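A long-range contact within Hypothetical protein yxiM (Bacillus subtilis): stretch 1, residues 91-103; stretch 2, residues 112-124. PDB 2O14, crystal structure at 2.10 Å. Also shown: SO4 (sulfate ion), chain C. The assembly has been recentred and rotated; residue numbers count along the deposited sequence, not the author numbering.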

ATOM      1  N   VAL A  91      12.285  -7.940   1.610  1.00 21.28           N
ATOM      2  CA  VAL A  91      12.957  -6.744   2.080  1.00 21.34           C
ATOM      3  C   VAL A  91      12.230  -6.124   3.268  1.00 22.02           C
ATOM      4  O   VAL A  91      11.073  -5.711   3.158  1.00 22.60           O
ATOM      5  CB  VAL A  91      13.062  -5.685   0.965  1.00 22.09           C
ATOM      6  CG1 VAL A  91      13.797  -4.452   1.486  1.00 23.08           C
ATOM      7  CG2 VAL A  91      13.784  -6.261  -0.231  1.00 21.24           C
ATOM      8  N   LYS A  92      12.902  -6.080   4.409  1.00 15.93           N
ATOM      9  CA  LYS A  92      12.317  -5.475   5.593  1.00 18.19           C
ATOM     10  C   LYS A  92      12.913  -4.077   5.659  1.00 17.15           C
ATOM     11  O   LYS A  92      14.132  -3.917   5.675  1.00 17.13           O
ATOM     12  CB  LYS A  92      12.687  -6.260   6.848  1.00 31.77           C
ATOM     13  CG  LYS A  92      12.159  -5.622   8.122  1.00 39.11           C
ATOM     14  CD  LYS A  92      12.886  -6.155   9.346  1.00 44.58           C
ATOM     15  CE  LYS A  92      12.479  -5.410  10.606  1.00 48.00           C
ATOM     16  NZ  LYS A  92      13.259  -5.890  11.784  1.00 52.54           N
ATOM     17  N   VAL A  93      12.050  -3.069   5.681  1.00 18.71           N
ATOM     18  CA  VAL A  93      12.493  -1.681   5.715  1.00 18.58           C
ATOM     19  C   VAL A  93      12.284  -1.043   7.079  1.00 18.48           C
ATOM     20  O   VAL A  93      11.233  -1.212   7.693  1.00 17.45           O
ATOM     21  CB  VAL A  93      11.724  -0.819   4.685  1.00 21.80           C
ATOM     22  CG1 VAL A  93      12.226   0.621   4.728  1.00 22.55           C
ATOM     23  CG2 VAL A  93      11.873  -1.404   3.299  1.00 20.43           C
ATOM     24  N   THR A  94      13.290  -0.304   7.539  1.00 16.20           N
ATOM     25  CA  THR A  94      13.215   0.402   8.814  1.00 15.59           C
ATOM     26  C   THR A  94      13.661   1.833   8.537  1.00 15.91           C
ATOM     27  O   THR A  94      14.834   2.079   8.265  1.00 16.15           O
ATOM     28  CB  THR A  94      14.161  -0.203   9.872  1.00 16.77           C
ATOM     29  OG1 THR A  94      13.895  -1.604  10.015  1.00 14.09           O
ATOM     30  CG2 THR A  94      13.951   0.490  11.216  1.00 16.95           C
ATOM     31  N   LEU A  95      12.725   2.773   8.608  1.00 16.16           N
ATOM     32  CA  LEU A  95      13.022   4.174   8.342  1.00 17.12           C
ATOM     33  C   LEU A  95      13.646   4.908   9.522  1.00 16.53           C
ATOM     34  O   LEU A  95      13.754   4.371  10.624  1.00 17.53           O
ATOM     35  CB  LEU A  95      11.738   4.912   7.930  1.00 18.83           C
ATOM     36  CG  LEU A  95      10.894   4.352   6.780  1.00 20.02           C
ATOM     37  CD1 LEU A  95       9.726   5.295   6.487  1.00 17.45           C
ATOM     38  CD2 LEU A  95      11.772   4.181   5.543  1.00 17.40           C
ATOM     39  N   GLY A  96      14.055   6.149   9.272  1.00 18.72           N
ATOM     40  CA  GLY A  96      14.622   6.984  10.318  1.00 16.95           C
ATOM     41  C   GLY A  96      13.479   7.848  10.820  1.00 17.97           C
ATOM     42  O   GLY A  96      12.334   7.391  10.843  1.00 16.57           O
ATOM     43  N   ASN A  97      13.759   9.085  11.217  1.00 19.09           N
ATOM     44  CA  ASN A  97      12.686   9.960  11.687  1.00 20.09           C
ATOM     45  C   ASN A  97      11.790  10.214  10.486  1.00 18.69           C
ATOM     46  O   ASN A  97      12.250  10.674   9.438  1.00 17.87           O
ATOM     47  CB  ASN A  97      13.263  11.257  12.249  1.00 19.20           C
ATOM     48  CG  ASN A  97      14.040  11.025  13.527  1.00 20.99           C
ATOM     49  OD1 ASN A  97      14.603  11.955  14.102  1.00 24.14           O
ATOM     50  ND2 ASN A  97      14.070   9.772  13.983  1.00 17.13           N
ATOM     51  N   THR A  98      10.509   9.909  10.647  1.00 14.91           N
ATOM     52  CA  THR A  98       9.563  10.009   9.547  1.00 16.00           C
ATOM     53  C   THR A  98       8.208  10.631   9.852  1.00 16.63           C
ATOM     54  O   THR A  98       7.601  10.337  10.874  1.00 17.86           O
ATOM     55  CB  THR A  98       9.293   8.592   8.982  1.00 16.38           C
ATOM     56  OG1 THR A  98      10.522   8.026   8.508  1.00 15.53           O
ATOM     57  CG2 THR A  98       8.265   8.638   7.849  1.00 17.42           C
ATOM     58  N   ALA A  99       7.743  11.491   8.950  1.00 20.39           N
ATOM     59  CA  ALA A  99       6.416  12.088   9.071  1.00 20.86           C
ATOM     60  C   ALA A  99       5.562  11.157   8.198  1.00 19.95           C
ATOM     61  O   ALA A  99       4.660  10.485   8.683  1.00 19.66           O
ATOM     62  CB  ALA A  99       6.407  13.507   8.512  1.00 18.85           C
ATOM     63  N   ARG A 100       5.877  11.104   6.908  1.00 18.15           N
ATOM     64  CA  ARG A 100       5.171  10.222   5.981  1.00 19.07           C
ATOM     65  C   ARG A 100       6.024  10.050   4.735  1.00 19.91           C
ATOM     66  O   ARG A 100       6.350  11.027   4.058  1.00 19.51           O
ATOM     67  CB  ARG A 100       3.796  10.788   5.602  1.00 20.79           C
ATOM     68  CG  ARG A 100       3.036   9.899   4.622  1.00 20.04           C
ATOM     69  CD  ARG A 100       1.541  10.137   4.673  1.00 20.84           C
ATOM     70  NE  ARG A 100       1.173  11.494   4.288  1.00 24.44           N
ATOM     71  CZ  ARG A 100       1.291  11.983   3.056  1.00 26.16           C
ATOM     72  NH1 ARG A 100       1.770  11.225   2.075  1.00 24.62           N
ATOM     73  NH2 ARG A 100       0.922  13.232   2.803  1.00 26.40           N
ATOM     74  N   ALA A 101       6.391   8.805   4.441  1.00 16.74           N
ATOM     75  CA  ALA A 101       7.232   8.510   3.290  1.00 16.68           C
ATOM     76  C   ALA A 101       6.899   7.162   2.665  1.00 16.22           C
ATOM     77  O   ALA A 101       6.282   6.304   3.299  1.00 16.72           O
ATOM     78  CB  ALA A 101       8.697   8.529   3.710  1.00 16.59           C
ATOM     79  N   SER A 102       7.303   6.991   1.411  1.00 15.96           N
ATOM     80  CA  SER A 102       7.084   5.743   0.687  1.00 16.36           C
ATOM     81  C   SER A 102       8.436   5.161   0.303  1.00 15.77           C
ATOM     82  O   SER A 102       9.451   5.854   0.330  1.00 13.91           O
ATOM     83  CB  SER A 102       6.256   5.990  -0.579  1.00 17.95           C
ATOM     84  OG  SER A 102       4.913   6.333  -0.259  1.00 17.40           O
ATOM     85  N   VAL A 103       8.449   3.880  -0.043  1.00 21.45           N
ATOM     86  CA  VAL A 103       9.675   3.223  -0.451  1.00 20.11           C
ATOM     87  C   VAL A 103       9.558   2.889  -1.926  1.00 20.96           C
ATOM     88  O   VAL A 103       8.499   2.449  -2.384  1.00 23.43           O
ATOM     89  CB  VAL A 103       9.913   1.922   0.347  1.00 14.34           C
ATOM     90  CG1 VAL A 103      11.074   1.146  -0.251  1.00 13.02           C
ATOM     91  CG2 VAL A 103      10.227   2.251   1.790  1.00 14.34           C
ATOM     92  N   ILE A 112       3.604   2.117   0.426  1.00 17.45           N
ATOM     93  CA  ILE A 112       2.983   3.436   0.413  1.00 16.28           C
ATOM     94  C   ILE A 112       2.714   4.092   1.763  1.00 16.37           C
ATOM     95  O   ILE A 112       2.089   3.507   2.648  1.00 16.37           O
ATOM     96  CB  ILE A 112       1.637   3.414  -0.370  1.00 16.08           C
ATOM     97  CG1 ILE A 112       1.863   2.959  -1.817  1.00 11.88           C
ATOM     98  CG2 ILE A 112       1.000   4.798  -0.339  1.00 14.59           C
ATOM     99  CD1 ILE A 112       2.785   3.870  -2.633  1.00 14.71           C
ATOM    100  N   ASN A 113       3.190   5.326   1.898  1.00 17.10           N
ATOM    101  CA  ASN A 113       2.982   6.145   3.087  1.00 17.44           C
ATOM    102  C   ASN A 113       3.182   5.535   4.470  1.00 18.52           C
ATOM    103  O   ASN A 113       2.245   5.481   5.268  1.00 17.66           O
ATOM    104  CB  ASN A 113       1.582   6.776   3.033  1.00 18.48           C
ATOM    105  CG  ASN A 113       1.436   7.783   1.902  1.00 18.17           C
ATOM    106  OD1 ASN A 113       0.339   8.001   1.396  1.00 20.99           O
ATOM    107  ND2 ASN A 113       2.544   8.414   1.512  1.00 16.45           N
HETATM  108  N   MSE A 114       4.399   5.088   4.760  1.00 15.66           N
HETATM  109  CA  MSE A 114       4.709   4.562   6.082  1.00 17.87           C
HETATM  110  C   MSE A 114       4.826   5.831   6.939  1.00 17.24           C
HETATM  111  O   MSE A 114       5.227   6.881   6.433  1.00 15.35           O
HETATM  112  CB  MSE A 114       6.048   3.816   6.060  1.00 22.06           C
HETATM  113  CG  MSE A 114       6.068   2.557   5.204  1.00 29.08           C
HETATM  114 SE   MSE A 114       7.897   1.923   4.930  1.00 36.74          SE
HETATM  115  CE  MSE A 114       8.530   3.482   3.977  1.00 41.62           C
ATOM    116  N   THR A 115       4.477   5.754   8.219  1.00 21.65           N
ATOM    117  CA  THR A 115       4.566   6.940   9.076  1.00 21.75           C
ATOM    118  C   THR A 115       5.227   6.648  10.417  1.00 22.27           C
ATOM    119  O   THR A 115       5.301   5.496  10.846  1.00 20.69           O
ATOM    120  CB  THR A 115       3.166   7.554   9.350  1.00 21.15           C
ATOM    121  OG1 THR A 115       2.400   6.662  10.170  1.00 19.59           O
ATOM    122  CG2 THR A 115       2.414   7.804   8.039  1.00 18.37           C
ATOM    123  N   GLY A 116       5.715   7.700  11.071  1.00 19.83           N
ATOM    124  CA  GLY A 116       6.352   7.532  12.364  1.00 19.55           C
ATOM    125  C   GLY A 116       7.823   7.161  12.299  1.00 20.82           C
ATOM    126  O   GLY A 116       8.244   6.400  11.418  1.00 21.07           O
ATOM    127  N   ASP A 117       8.604   7.706  13.230  1.00 17.27           N
ATOM    128  CA  ASP A 117      10.034   7.426  13.302  1.00 19.10           C
ATOM    129  C   ASP A 117      10.250   5.922  13.437  1.00 18.69           C
ATOM    130  O   ASP A 117       9.548   5.259  14.200  1.00 17.32           O
ATOM    131  CB  ASP A 117      10.663   8.104  14.525  1.00 23.33           C
ATOM    132  CG  ASP A 117      10.524   9.607  14.505  1.00 25.35           C
ATOM    133  OD1 ASP A 117      10.116  10.160  13.461  1.00 26.56           O
ATOM    134  OD2 ASP A 117      10.838  10.237  15.540  1.00 25.39           O
ATOM    135  N   GLY A 118      11.219   5.387  12.703  1.00 17.78           N
ATOM    136  CA  GLY A 118      11.503   3.968  12.793  1.00 17.53           C
ATOM    137  C   GLY A 118      10.421   3.067  12.236  1.00 19.10           C
ATOM    138  O   GLY A 118      10.404   1.868  12.516  1.00 19.81           O
ATOM    139  N   ALA A 119       9.519   3.637  11.444  1.00 22.11           N
ATOM    140  CA  ALA A 119       8.439   2.868  10.837  1.00 22.57           C
ATOM    141  C   ALA A 119       9.023   1.674  10.102  1.00 23.19           C
ATOM    142  O   ALA A 119      10.068   1.782   9.464  1.00 23.86           O
ATOM    143  CB  ALA A 119       7.660   3.736   9.873  1.00 25.60           C
ATOM    144  N   GLU A 120       8.345   0.535  10.184  1.00 23.32           N
ATOM    145  CA  GLU A 120       8.830  -0.667   9.524  1.00 24.53           C
ATOM    146  C   GLU A 120       7.746  -1.356   8.720  1.00 24.45           C
ATOM    147  O   GLU A 120       6.557  -1.215   9.001  1.00 24.50           O
ATOM    148  CB  GLU A 120       9.365  -1.657  10.557  1.00 34.09           C
ATOM    149  CG  GLU A 120      10.319  -1.062  11.569  1.00 38.94           C
ATOM    150  CD  GLU A 120      10.880  -2.117  12.505  1.00 43.88           C
ATOM    151  OE1 GLU A 120      11.737  -2.915  12.062  1.00 46.55           O
ATOM    152  OE2 GLU A 120      10.457  -2.152  13.680  1.00 44.15           O
ATOM    153  N   ASP A 121       8.168  -2.096   7.703  1.00 22.88           N
ATOM    154  CA  ASP A 121       7.252  -2.856   6.871  1.00 21.78           C
ATOM    155  C   ASP A 121       8.113  -3.806   6.067  1.00 22.70           C
ATOM    156  O   ASP A 121       9.335  -3.646   6.014  1.00 21.60           O
ATOM    157  CB  ASP A 121       6.461  -1.963   5.916  1.00 22.09           C
ATOM    158  CG  ASP A 121       5.133  -2.587   5.516  1.00 22.73           C
ATOM    159  OD1 ASP A 121       5.001  -3.831   5.589  1.00 20.34           O
ATOM    160  OD2 ASP A 121       4.220  -1.832   5.128  1.00 24.20           O
ATOM    161  N   THR A 122       7.477  -4.785   5.440  1.00 19.77           N
ATOM    162  CA  THR A 122       8.197  -5.771   4.654  1.00 22.02           C
ATOM    163  C   THR A 122       7.499  -6.017   3.324  1.00 21.71           C
ATOM    164  O   THR A 122       6.273  -5.999   3.247  1.00 22.04           O
ATOM    165  CB  THR A 122       8.278  -7.108   5.421  1.00 24.28           C
ATOM    166  OG1 THR A 122       8.957  -6.899   6.663  1.00 25.63           O
ATOM    167  CG2 THR A 122       9.026  -8.149   4.613  1.00 25.94           C
ATOM    168  N   PHE A 123       8.278  -6.240   2.274  1.00 23.98           N
ATOM    169  CA  PHE A 123       7.694  -6.520   0.965  1.00 22.81           C
ATOM    170  C   PHE A 123       8.606  -7.459   0.194  1.00 21.82           C
ATOM    171  O   PHE A 123       9.798  -7.555   0.477  1.00 22.59           O
ATOM    172  CB  PHE A 123       7.477  -5.221   0.182  1.00 19.97           C
ATOM    173  CG  PHE A 123       8.749  -4.517  -0.196  1.00 17.33           C
ATOM    174  CD1 PHE A 123       9.350  -4.756  -1.424  1.00 18.43           C
ATOM    175  CD2 PHE A 123       9.342  -3.609   0.678  1.00 18.85           C
ATOM    176  CE1 PHE A 123      10.526  -4.096  -1.783  1.00 20.02           C
ATOM    177  CE2 PHE A 123      10.519  -2.943   0.332  1.00 18.11           C
ATOM    178  CZ  PHE A 123      11.110  -3.188  -0.902  1.00 20.34           C
ATOM    179  N   GLN A 124       8.040  -8.164  -0.773  1.00 21.11           N
ATOM    180  CA  GLN A 124       8.815  -9.089  -1.583  1.00 21.34           C
ATOM    181  C   GLN A 124       9.056  -8.459  -2.941  1.00 21.63           C
ATOM    182  O   GLN A 124       8.225  -7.695  -3.431  1.00 21.99           O
ATOM    183  CB  GLN A 124       8.059 -10.402  -1.724  1.00 18.33           C
ATOM    184  CG  GLN A 124       7.819 -11.073  -0.396  1.00 20.80           C
ATOM    185  CD  GLN A 124       7.053 -12.372  -0.522  1.00 22.60           C
ATOM    186  OE1 GLN A 124       6.859 -13.082   0.466  1.00 25.64           O
ATOM    187  NE2 GLN A 124       6.609 -12.691  -1.734  1.00 20.20           N
TER
HETATM  188  S   SO4 C 401      -0.596  14.352   6.172  1.00 68.80           S
HETATM  189  O1  SO4 C 401       0.652  13.584   6.349  1.00 67.67           O
HETATM  190  O2  SO4 C 401      -0.327  15.795   6.343  1.00 68.28           O
HETATM  191  O3  SO4 C 401      -1.578  13.904   7.183  1.00 68.21           O
HETATM  192  O4  SO4 C 401      -1.141  14.127   4.820  1.00 67.97           O
HETATM  193  O   HOH W   1      14.515  -3.013  12.617  1.00 42.66           O

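The most unusual feature of this contact is the way a selenomethionine reaches into the fold: the CE methyl of Met114 lies 3.0 Å from Val103 CG2 and 3.3 Å from Leu95 CD1, very close approaches for carbon atoms. Its long, unbranched side chain runs out from one strand pair and bridges Leu95 in the first strand and Val103 in the second strand of the first stretch, burying more area than any other residue here.

The backbones pair as antiparallel strands in two segments. In the first, Val91 N donates to Phe123 O (2.8 Å) and Phe123 N to Val91 O (3.0 Å); Val93 and Asp121 repeat the pattern, with Val93 N to Asp121 O at 2.8 Å. Leu95 N to Ala119 O (3.0 Å) extends the ladder toward the turn. In the second, Ala101 and Met114 exchange bonds, Met114 N to Ala101 O measuring 2.7 Å. Beyond it a side chain joins in: Asn113 N donates to Ser102 OG at 2.9 Å, the short serine side chain placing its hydroxyl within reach of the backbone.

Between the segments, Gly116 to Ala119 form a type II turn. Gly118 has positive phi, which favours glycine, and its N bonds to Gly96 O at 3.0 Å. Asp117 turns its carboxylate back, so that OD1 accepts from Thr98 N at 2.9 Å where strand pairing is interrupted.

Alternation sorts the side chains. Val91, Val93 and Phe123 share a buried face: Val91 CB sits over the phenyl ring, 3.9 Å from its centroid, while Val93 CG2 meets the ring edge, 3.6 Å from Phe123 CE2. Compact branched valines suit this packing. Lys92, Thr94 and Glu120 occupy the other face, where the extended lysine brings NZ to 3.4 Å from Glu120 OE1 in a salt bridge, and one water joins all three side chains.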